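Local coordinates for formyltransferase (Francisella tularensis subsp. tularensis, PDB 4NV1), which belongs to the formyltransferase family, joining a sheet-and-helix formyl transferase domain to a C-terminal dimerization domain, and binds dTDP-4-amino-4,6-dideoxyglucose, at residues 117-122 and 155-160; 132-137 and 163-168; 13-18 and 73-78. All blocks are in the same frame, centred on the assembly; numbering follows the deposited sequence.

Interaction 1: 117-122 and 155-160; sequences IGATIH and QKKEVE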
loop_
_atom_site.group_PDB
_atom_site.type_symbol
_atom_site.label_atom_id
_atom_site.label_comp_id
_atom_site.label_asym_id
_atom_site.label_seq_id
_atom_site.Cartn_x
_atom_site.Cartn_y
_atom_site.Cartn_z
ATOM N N ILE A 117 -15.215 6.829 -17.434
ATOM C CA ILE A 117 -13.884 7.404 -17.619
ATOM C C ILE A 117 -13.399 6.754 -18.892
ATOM O O ILE A 117 -13.761 5.631 -19.252
ATOM C CB ILE A 117 -12.962 7.032 -16.407
ATOM C CG1 ILE A 117 -11.544 7.563 -16.582
ATOM C CG2 ILE A 117 -12.844 5.515 -16.333
ATOM C CD1 ILE A 117 -11.450 9.060 -16.523
ATOM N N GLY A 118 -12.532 7.460 -19.593
ATOM C CA GLY A 118 -12.048 6.972 -20.885
ATOM C C GLY A 118 -11.214 8.083 -21.468
ATOM O O GLY A 118 -10.574 8.875 -20.681
ATOM N N ALA A 119 -11.146 8.112 -22.800
ATOM C CA ALA A 119 -10.392 9.173 -23.503
ATOM C C ALA A 119 -11.208 9.808 -24.630
ATOM O O ALA A 119 -11.942 9.109 -25.262
ATOM C CB ALA A 119 -9.106 8.599 -24.099
ATOM N N THR A 120 -11.051 11.104 -24.822
ATOM C CA THR A 120 -11.752 11.875 -25.782
ATOM C C THR A 120 -10.765 12.735 -26.574
ATOM O O THR A 120 -9.802 13.301 -25.999
ATOM C CB THR A 120 -12.675 12.855 -25.060
ATOM O OG1 THR A 120 -13.566 12.163 -24.209
ATOM C CG2 THR A 120 -13.532 13.682 -26.072
ATOM N N ILE A 121 -11.018 12.797 -27.885
ATOM C CA ILE A 121 -10.457 13.802 -28.793
ATOM C C ILE A 121 -11.564 14.661 -29.309
ATOM O O ILE A 121 -12.593 14.180 -29.827
ATOM C CB ILE A 121 -9.768 13.155 -29.984
ATOM C CG1 ILE A 121 -8.733 12.162 -29.514
ATOM C CG2 ILE A 121 -9.168 14.235 -30.875
ATOM C CD1 ILE A 121 -8.191 11.233 -30.561
ATOM N N HIS A 122 -11.393 15.947 -29.113
ATOM C CA HIS A 122 -12.467 16.861 -29.395
ATOM C C HIS A 122 -11.895 18.179 -29.856
ATOM O O HIS A 122 -10.758 18.560 -29.520
ATOM C CB HIS A 122 -13.361 17.062 -28.166
ATOM C CG HIS A 122 -12.691 17.788 -27.043
ATOM N ND1 HIS A 122 -11.910 17.153 -26.101
ATOM C CD2 HIS A 122 -12.693 19.098 -26.710
ATOM C CE1 HIS A 122 -11.440 18.043 -25.245
ATOM N NE2 HIS A 122 -11.882 19.233 -25.609
ATOM N N GLN A 155 -4.347 6.793 -21.029
ATOM C CA GLN A 155 -3.282 7.356 -21.839
ATOM C C GLN A 155 -3.039 6.555 -23.067
ATOM O O GLN A 155 -3.025 7.083 -24.173
ATOM C CB GLN A 155 -2.008 7.611 -21.021
ATOM C CG GLN A 155 -1.081 8.612 -21.628
ATOM C CD GLN A 155 0.085 8.980 -20.700
ATOM O OE1 GLN A 155 1.167 8.417 -20.830
ATOM N NE2 GLN A 155 -0.131 9.904 -19.784
ATOM N N LYS A 156 -2.872 5.262 -22.927
ATOM C CA LYS A 156 -2.815 4.379 -24.065
ATOM C C LYS A 156 -4.039 4.427 -24.992
ATOM O O LYS A 156 -3.933 4.316 -26.220
ATOM C CB LYS A 156 -2.717 2.978 -23.487
ATOM C CG LYS A 156 -2.420 1.888 -24.486
ATOM C CD LYS A 156 -1.616 0.781 -23.812
ATOM C CE LYS A 156 -0.392 1.338 -23.075
ATOM N NZ LYS A 156 -0.263 0.868 -21.654
ATOM N N LYS A 157 -5.227 4.619 -24.437
ATOM C CA LYS A 157 -6.413 4.709 -25.303
ATOM C C LYS A 157 -6.316 6.011 -26.123
ATOM O O LYS A 157 -6.533 6.051 -27.327
ATOM C CB LYS A 157 -7.665 4.663 -24.428
ATOM C CG LYS A 157 -8.972 4.793 -25.206
ATOM C CD LYS A 157 -9.133 3.631 -26.183
ATOM C CE LYS A 157 -9.346 2.316 -25.481
ATOM N NZ LYS A 157 -9.102 1.249 -26.479
ATOM N N GLU A 158 -5.904 7.075 -25.464
ATOM C CA GLU A 158 -5.660 8.362 -26.080
ATOM C C GLU A 158 -4.830 8.231 -27.304
ATOM O O GLU A 158 -5.271 8.720 -28.309
ATOM C CB GLU A 158 -4.920 9.333 -25.196
ATOM C CG GLU A 158 -5.748 10.068 -24.153
ATOM C CD GLU A 158 -4.852 10.934 -23.276
ATOM O OE1 GLU A 158 -4.058 10.321 -22.515
ATOM O OE2 GLU A 158 -4.930 12.196 -23.313
ATOM N N VAL A 159 -3.649 7.614 -27.188
ATOM C CA VAL A 159 -2.735 7.403 -28.311
ATOM C C VAL A 159 -3.250 6.475 -29.424
ATOM O O VAL A 159 -3.104 6.745 -30.632
ATOM C CB VAL A 159 -1.379 6.940 -27.773
ATOM C CG1 VAL A 159 -0.492 6.559 -28.923
ATOM C CG2 VAL A 159 -0.742 8.083 -26.988
ATOM N N GLU A 160 -3.949 5.424 -29.025
ATOM C CA GLU A 160 -4.671 4.595 -29.978
ATOM C C GLU A 160 -5.811 5.312 -30.717
ATOM O O GLU A 160 -5.963 5.186 -31.936
ATOM C CB GLU A 160 -5.123 3.325 -29.264
ATOM C CG GLU A 160 -6.010 2.475 -30.138
ATOM C CD GLU A 160 -6.954 1.579 -29.344
ATOM O OE1 GLU A 160 -7.649 0.812 -30.036
ATOM O OE2 GLU A 160 -7.045 1.649 -28.090
#
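Lys157 is the first residue of helix segment 155-160 to reach strand 117-122, and it does so with the base of its side chain: CG lies 4.0 Å from Ala119 CB. The chain then doubles back through bends at chi2 and chi3 (62° and 68°), carrying the ammonium away from the strand to Glu160, where NZ of Lys157 sits 2.6 Å from OE2 of Glu160 in a salt bridge. That oxygen is met on its syn side, a little out of the carboxylate plane. Next comes Glu158, whose CG presses on Ala119 CB at 3.7 Å. The small alanine lets the backbones come close, with CA of Ala119 and CA of Glu158 only 5.4 Å apart. Beyond CG the glutamate runs extended, and its buried carboxylate is taken up by His75, which bonds OE1 through NE2. Farther along the strand, Ile121 CD1 comes to a loose 4.5 Å from Glu158 O. No hydrogen bond links the two segments. The axes pass at 7.3 Å with a crossing angle of -30°, a parallel but inclined helix-on-sheet packing, as in alpha/beta folds, here helix 147-170 against the mixed sheet of the formyl transferase domain.

Interaction 2: 132-137 and 163-168; sequences DIIIQE and TKVIDD
Ile134 and Ile135 are consecutive residues at the bulge of the edge strand 133-139, yet both turn their CB toward helix segment 163-168 and meet the same valine. Ile134 makes the lighter contact: its CG2 branch approaches Val165 CG2 at 4.3 Å. Its side chain is also packed against Ile169, one turn further along the helix, and against Phe174, and it is buried. The reason two neighbours can share a side lies in the backbone, which forms a classic beta bulge here: Ile134 and Ile135 together face Ile121 of the adjoining strand 117-123, bonding to it through Ile134 N and Ile135 O. Strand 133-139 is the outermost strand at this end of the mixed sheet, and helix 147-170 lies across the sheet face that the bulge presents.

Ile135 does the heavier work. Its CG2 touches Val165 CG1 at 3.7 Å, and Ile135 CD1 returns to Val165 CG1 at 3.9 Å, so this methyl nestles against both branches of the isoleucine. CG1 of Ile135 is set trans to the backbone N (chi1 -161°), which sends CD1 out past the valine toward Lys164. The lysine crosses it at about a right angle, its CD and NZ lying 4.2 and 4.1 Å from Ile135 CD1, and the aliphatic chain shields that methyl at the exposed border of the contact. With Glu137 the strand again points its CB toward the helix. Its OE1 has a long, weak ion pair with Lys157, whereas Lys164 NZ, 6.5 Å from Glu137 OE1, is not in contact with it; Leu161, about one turn earlier in the helix than Lys164, packs against the glutamate chain.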
loop_
_atom_site.group_PDB
_atom_site.type_symbol
_atom_site.label_atom_id
_atom_site.label_comp_id
_atom_site.label_asym_id
_atom_site.label_seq_id
_atom_site.Cartn_x
_atom_site.Cartn_y
_atom_site.Cartn_z
ATOM N N ASP A 132 -17.182 20.003 -29.976
ATOM C CA ASP A 132 -17.348 18.781 -30.790
ATOM C C ASP A 132 -16.418 17.619 -30.592
ATOM O O ASP A 132 -15.203 17.700 -30.799
ATOM C CB ASP A 132 -17.287 19.107 -32.291
ATOM C CG ASP A 132 -18.553 19.808 -32.805
ATOM O OD1 ASP A 132 -19.549 19.949 -32.044
ATOM O OD2 ASP A 132 -18.504 20.257 -33.966
ATOM N N ILE A 133 -17.015 16.464 -30.365
ATOM C CA ILE A 133 -16.260 15.262 -30.232
ATOM C C ILE A 133 -15.977 14.558 -31.554
ATOM O O ILE A 133 -16.840 14.248 -32.386
ATOM C CB ILE A 133 -16.968 14.230 -29.320
ATOM C CG1 ILE A 133 -17.180 14.833 -27.947
ATOM C CG2 ILE A 133 -16.117 12.973 -29.208
ATOM C CD1 ILE A 133 -18.087 14.013 -27.051
ATOM N N ILE A 134 -14.724 14.194 -31.716
ATOM C CA ILE A 134 -14.310 13.548 -32.918
ATOM C C ILE A 134 -14.338 12.075 -32.758
ATOM O O ILE A 134 -14.751 11.329 -33.667
ATOM C CB ILE A 134 -12.881 13.932 -33.237
ATOM C CG1 ILE A 134 -12.786 15.439 -33.494
ATOM C CG2 ILE A 134 -12.324 13.038 -34.281
ATOM C CD1 ILE A 134 -11.410 15.935 -33.817
ATOM N N ILE A 135 -13.779 11.650 -31.632
ATOM C CA ILE A 135 -13.730 10.255 -31.278
ATOM C C ILE A 135 -13.492 10.125 -29.748
ATOM O O ILE A 135 -12.708 10.902 -29.164
ATOM C CB ILE A 135 -12.714 9.481 -32.085
ATOM C CG1 ILE A 135 -13.028 7.998 -32.017
ATOM C CG2 ILE A 135 -11.247 9.639 -31.648
ATOM C CD1 ILE A 135 -12.019 7.018 -32.565
ATOM N N GLN A 136 -14.184 9.173 -29.113
ATOM C CA GLN A 136 -13.918 8.905 -27.691
ATOM C C GLN A 136 -14.253 7.477 -27.369
ATOM O O GLN A 136 -15.087 6.847 -28.060
ATOM C CB GLN A 136 -14.729 9.818 -26.815
ATOM C CG GLN A 136 -16.212 9.468 -26.814
ATOM C CD GLN A 136 -16.964 10.449 -25.986
ATOM O OE1 GLN A 136 -18.171 10.491 -26.090
ATOM N NE2 GLN A 136 -16.281 11.251 -25.143
ATOM N N GLU A 137 -13.611 6.955 -26.337
ATOM C CA GLU A 137 -13.908 5.581 -25.924
ATOM C C GLU A 137 -13.800 5.388 -24.415
ATOM O O GLU A 137 -12.814 5.802 -23.746
ATOM C CB GLU A 137 -13.054 4.597 -26.715
ATOM C CG GLU A 137 -13.491 3.153 -26.533
ATOM C CD GLU A 137 -12.529 2.173 -27.183
ATOM O OE1 GLU A 137 -11.756 2.549 -28.096
ATOM O OE2 GLU A 137 -12.548 0.983 -26.793
ATOM N N THR A 163 -4.069 7.859 -33.140
ATOM C CA THR A 163 -3.545 7.076 -34.250
ATOM C C THR A 163 -4.695 6.801 -35.273
ATOM O O THR A 163 -4.531 6.983 -36.465
ATOM C CB THR A 163 -2.925 5.768 -33.731
ATOM O OG1 THR A 163 -1.898 6.041 -32.770
ATOM C CG2 THR A 163 -2.410 4.903 -34.834
ATOM N N LYS A 164 -5.867 6.424 -34.795
ATOM C CA LYS A 164 -7.016 6.083 -35.642
ATOM C C LYS A 164 -7.594 7.279 -36.380
ATOM O O LYS A 164 -8.191 7.116 -37.425
ATOM C CB LYS A 164 -8.080 5.421 -34.777
ATOM C CG LYS A 164 -9.187 4.679 -35.530
ATOM C CD LYS A 164 -10.159 3.918 -34.624
ATOM C CE LYS A 164 -11.386 3.423 -35.387
ATOM N NZ LYS A 164 -12.597 3.479 -34.502
ATOM N N VAL A 165 -7.460 8.498 -35.869
ATOM C CA VAL A 165 -8.155 9.602 -36.499
ATOM C C VAL A 165 -7.249 10.699 -37.081
ATOM O O VAL A 165 -7.762 11.639 -37.715
ATOM C CB VAL A 165 -9.206 10.269 -35.587
ATOM C CG1 VAL A 165 -10.334 9.309 -35.214
ATOM C CG2 VAL A 165 -8.559 10.972 -34.381
ATOM N N ILE A 166 -5.931 10.581 -36.916
ATOM C CA ILE A 166 -5.007 11.652 -37.397
ATOM C C ILE A 166 -5.086 11.879 -38.933
ATOM O O ILE A 166 -5.152 13.027 -39.406
ATOM C CB ILE A 166 -3.560 11.352 -36.892
ATOM C CG1 ILE A 166 -2.567 12.420 -37.352
ATOM C CG2 ILE A 166 -3.021 10.035 -37.451
ATOM C CD1 ILE A 166 -2.997 13.827 -37.058
ATOM N N ASP A 167 -5.209 10.788 -39.701
ATOM C CA ASP A 167 -5.439 10.938 -41.160
ATOM C C ASP A 167 -6.658 11.773 -41.565
ATOM O O ASP A 167 -6.561 12.756 -42.330
ATOM C CB ASP A 167 -5.431 9.578 -41.875
ATOM C CG ASP A 167 -4.034 8.989 -41.952
ATOM O OD1 ASP A 167 -3.002 9.685 -41.705
ATOM O OD2 ASP A 167 -3.929 7.775 -42.214
ATOM N N ASP A 168 -7.776 11.465 -40.936
ATOM C CA ASP A 168 -9.000 12.192 -41.200
ATOM C C ASP A 168 -8.862 13.659 -40.865
ATOM O O ASP A 168 -9.370 14.544 -41.575
ATOM C CB ASP A 168 -10.163 11.699 -40.332
ATOM C CG ASP A 168 -10.688 10.325 -40.731
ATOM O OD1 ASP A 168 -11.634 9.855 -40.051
ATOM O OD2 ASP A 168 -10.166 9.709 -41.689
#

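Interaction 3: 13-18 and 73-78; sequences RTILSD and SCHSKQ. With 0FX (dTDP-4-amino-4,6-dideoxyglucose), chain I.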
loop_
_atom_site.group_PDB
_atom_site.type_symbol
_atom_site.label_atom_id
_atom_site.label_comp_id
_atom_site.label_asym_id
_atom_site.label_seq_id
_atom_site.Cartn_x
_atom_site.Cartn_y
_atom_site.Cartn_z
ATOM N N ARG A 13 6.215 13.557 -21.502
ATOM C CA ARG A 13 7.278 12.947 -22.276
ATOM C C ARG A 13 6.729 11.833 -23.112
ATOM O O ARG A 13 7.198 11.600 -24.228
ATOM C CB ARG A 13 8.313 12.368 -21.306
ATOM C CG ARG A 13 8.990 11.043 -21.671
ATOM C CD ARG A 13 10.338 11.202 -22.375
ATOM N NE ARG A 13 11.434 11.479 -21.430
ATOM C CZ ARG A 13 11.794 12.676 -20.947
ATOM N NH1 ARG A 13 11.185 13.801 -21.290
ATOM N NH2 ARG A 13 12.806 12.763 -20.099
ATOM N N THR A 14 5.825 11.041 -22.526
ATOM C CA THR A 14 5.374 9.844 -23.244
ATOM C C THR A 14 4.519 10.229 -24.456
ATOM O O THR A 14 4.722 9.757 -25.574
ATOM C CB THR A 14 4.666 8.858 -22.290
ATOM O OG1 THR A 14 5.681 8.017 -21.734
ATOM C CG2 THR A 14 3.676 7.963 -23.025
ATOM N N ILE A 15 3.547 11.093 -24.209
ATOM C CA ILE A 15 2.768 11.714 -25.279
ATOM C C ILE A 15 3.657 12.397 -26.319
ATOM O O ILE A 15 3.447 12.204 -27.538
ATOM C CB ILE A 15 1.815 12.740 -24.654
ATOM C CG1 ILE A 15 0.726 12.009 -23.850
ATOM C CG2 ILE A 15 1.226 13.727 -25.675
ATOM C CD1 ILE A 15 0.004 10.889 -24.595
ATOM N N LEU A 16 4.660 13.161 -25.856
ATOM C CA LEU A 16 5.595 13.830 -26.792
ATOM C C LEU A 16 6.243 12.782 -27.689
ATOM O O LEU A 16 6.311 12.915 -28.930
ATOM C CB LEU A 16 6.682 14.686 -26.103
ATOM C CG LEU A 16 7.807 15.142 -27.064
ATOM C CD1 LEU A 16 7.185 15.991 -28.171
ATOM C CD2 LEU A 16 8.986 15.890 -26.428
ATOM N N SER A 17 6.715 11.718 -27.054
ATOM C CA SER A 17 7.312 10.607 -27.815
ATOM C C SER A 17 6.348 9.855 -28.771
ATOM O O SER A 17 6.722 9.454 -29.886
ATOM C CB SER A 17 7.916 9.613 -26.807
ATOM O OG SER A 17 8.627 8.651 -27.527
ATOM N N ASP A 18 5.111 9.634 -28.355
ATOM C CA ASP A 18 4.144 8.935 -29.245
ATOM C C ASP A 18 3.722 9.724 -30.492
ATOM O O ASP A 18 3.797 9.230 -31.636
ATOM C CB ASP A 18 2.946 8.453 -28.444
ATOM C CG ASP A 18 3.286 7.235 -27.567
ATOM O OD1 ASP A 18 4.305 6.565 -27.841
ATOM O OD2 ASP A 18 2.556 6.919 -26.598
ATOM N N SER A 73 -3.388 20.056 -28.530
ATOM C CA SER A 73 -3.066 20.031 -27.095
ATOM C C SER A 73 -3.183 18.608 -26.571
ATOM O O SER A 73 -4.199 17.906 -26.749
ATOM C CB SER A 73 -3.981 20.969 -26.290
ATOM O OG SER A 73 -3.633 20.886 -24.916
ATOM N N CYS A 74 -2.130 18.113 -25.946
ATOM C CA CYS A 74 -2.281 16.811 -25.296
ATOM C C CYS A 74 -1.449 16.782 -24.038
ATOM O O CYS A 74 -0.213 16.774 -24.115
ATOM C CB CYS A 74 -1.898 15.682 -26.254
ATOM S SG CYS A 74 -2.234 14.029 -25.573
ATOM N N HIS A 75 -2.144 16.866 -22.913
ATOM C CA HIS A 75 -1.528 16.753 -21.578
ATOM C C HIS A 75 -0.605 17.969 -21.395
ATOM O O HIS A 75 0.584 17.846 -21.306
ATOM C CB HIS A 75 -0.760 15.458 -21.420
ATOM C CG HIS A 75 -1.636 14.280 -21.137
ATOM N ND1 HIS A 75 -1.920 13.862 -19.853
ATOM C CD2 HIS A 75 -2.267 13.418 -21.966
ATOM C CE1 HIS A 75 -2.660 12.777 -19.901
ATOM N NE2 HIS A 75 -2.864 12.474 -21.171
ATOM N N SER A 76 -1.212 19.132 -21.443
ATOM C CA SER A 76 -0.530 20.364 -21.727
ATOM C C SER A 76 -0.855 21.022 -20.433
ATOM O O SER A 76 -2.058 21.087 -20.137
ATOM C CB SER A 76 -1.273 21.160 -22.810
ATOM O OG SER A 76 -1.081 22.571 -22.700
ATOM N N LYS A 77 0.143 21.594 -19.757
ATOM C CA LYS A 77 -0.165 22.423 -18.576
ATOM C C LYS A 77 -1.060 23.645 -18.841
ATOM O O LYS A 77 -1.634 24.203 -17.900
ATOM C CB LYS A 77 1.120 22.860 -17.854
ATOM C CG LYS A 77 1.961 21.729 -17.273
ATOM C CD LYS A 77 3.319 22.247 -16.792
ATOM C CE LYS A 77 4.208 21.216 -16.108
ATOM N NZ LYS A 77 3.455 20.425 -15.094
ATOM N N GLN A 78 -1.164 24.123 -20.081
ATOM C CA GLN A 78 -1.790 25.446 -20.327
ATOM C C GLN A 78 -3.014 25.428 -21.235
ATOM O O GLN A 78 -3.091 24.593 -22.134
ATOM C CB GLN A 78 -0.806 26.416 -21.006
ATOM C CG GLN A 78 0.666 26.188 -20.701
ATOM C CD GLN A 78 1.621 27.157 -21.381
ATOM O OE1 GLN A 78 1.388 28.374 -21.443
ATOM N NE2 GLN A 78 2.704 26.617 -21.901
HETATM O O4P 0FX I . -1.677 14.763 -17.064
HETATM P P2 0FX I . -0.216 15.280 -17.031
HETATM O O3P 0FX I . 1.006 14.608 -17.618
HETATM O O1G 0FX I . -0.152 16.848 -16.773
HETATM C C1G 0FX I . -0.581 17.768 -17.750
HETATM C C2G 0FX I . -0.416 19.065 -16.974
HETATM O O2G 0FX I . 0.801 19.080 -16.221
HETATM C C3G 0FX I . -1.569 19.292 -16.016
HETATM O O3G 0FX I . -1.331 20.636 -15.547
HETATM C C4G 0FX I . -2.891 19.090 -16.782
HETATM N N4A 0FX I . -4.064 19.384 -15.972
HETATM C C5G 0FX I . -3.022 17.686 -17.384
HETATM C C6G 0FX I . -4.310 17.537 -18.185
HETATM O O5G 0FX I . -1.897 17.492 -18.244
HETATM O OPP 0FX I . 0.628 15.083 -15.692
HETATM P P 0FX I . 0.346 15.260 -14.145
HETATM O O1P 0FX I . 0.302 16.684 -13.629
HETATM O O2P 0FX I . 1.364 14.174 -13.821
HETATM O O5 0FX I . -1.004 14.478 -13.736
HETATM C C5 0FX I . -1.096 13.093 -14.090
HETATM C C4 0FX I . -1.815 12.283 -13.027
HETATM O O4 0FX I . -0.963 12.115 -11.908
HETATM C C3 0FX I . -3.069 12.885 -12.468
HETATM O O3 0FX I . -4.251 12.440 -13.152
HETATM C C2 0FX I . -3.156 12.269 -11.070
HETATM C C1 0FX I . -1.685 12.092 -10.697
HETATM N N11 0FX I . -1.298 13.115 -9.720
HETATM C C61 0FX I . -0.782 14.287 -10.147
HETATM C C51 0FX I . -0.437 15.258 -9.232
HETATM C C5A 0FX I . 0.104 16.630 -9.578
HETATM C C21 0FX I . -1.458 12.861 -8.406
HETATM O O21 0FX I . -1.926 11.682 -7.948
HETATM N N31 0FX I . -1.088 13.740 -7.468
HETATM C C41 0FX I . -0.585 14.913 -7.910
HETATM O O41 0FX I . -0.242 15.873 -7.059
#
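The imidazole of His75 has two neighbours at its edge, near the ring plane: Cys74 SG and O4P of the bound dTDP-4-amino-4,6-dideoxyglucose. Ile15 of helix 13-24 comes to the ring obliquely, its CG1 3.8 Å from His75 CD2, and the two side chains cross at about a right angle. His75 ND1 donates to O4P at 2.9 Å with an N-H...O angle of 155°; with NE2 held from behind by Glu158, both ring nitrogens have partners and the rotation of the ring is fixed. Beside the histidine, Ile15 packs on Cys74. Its CG2 branch rests 3.5 Å from Cys74 SG and 3.7 Å from Cys74 CB, and Ile15 CD1 adds a longer touch to Cys74 SG at 4.0 Å. The thiol is carried there by a chi1 of -174°, which lays SG beside the carbonyl carbon of Cys74. All three of these side chains are buried.

Past the strand the chain swings round to the sugar. Lys77 NZ bonds to O2G at 3.2 Å, and its CG also comes close to that oxygen. Ser76 OG steadies the loop by donating to Gln78 O at 2.9 Å, in the carbonyl plane on a lone pair. The helix start is held by Asn12, another pocket residue, whose OD1 accepts from Ile15 N. Strand 70-74 thus ends at the ligand, beside the helix that follows strand 4-9: the binding site at the C-terminal strand ends typical of a Rossmann-like sheet.

Helix 147-170 ties the three contacts together. Interactions 1 and 2 lie along it, centres 9 Å apart, and share the pairing of strands 117-123 and 133-139 at the bulge, where the two backbone bonds of Ile121, from its N to Ile135 O and from its O to Ile134 N, both measure 2.8 Å. Interaction 3, centred 12 Å from interaction 1, is reached through Glu158 OE1, 2.8 Å from His75 NE2; that bond places Glu158 in a second shell behind the ligand, its side chain about 7 Å from it. Val159 CG2 also packs on Ile15 CD1 at 3.8 Å. Interaction 2 does not touch interaction 3, which carries pocket residues: nearest atoms about 7 Å, centres about 17 Å apart.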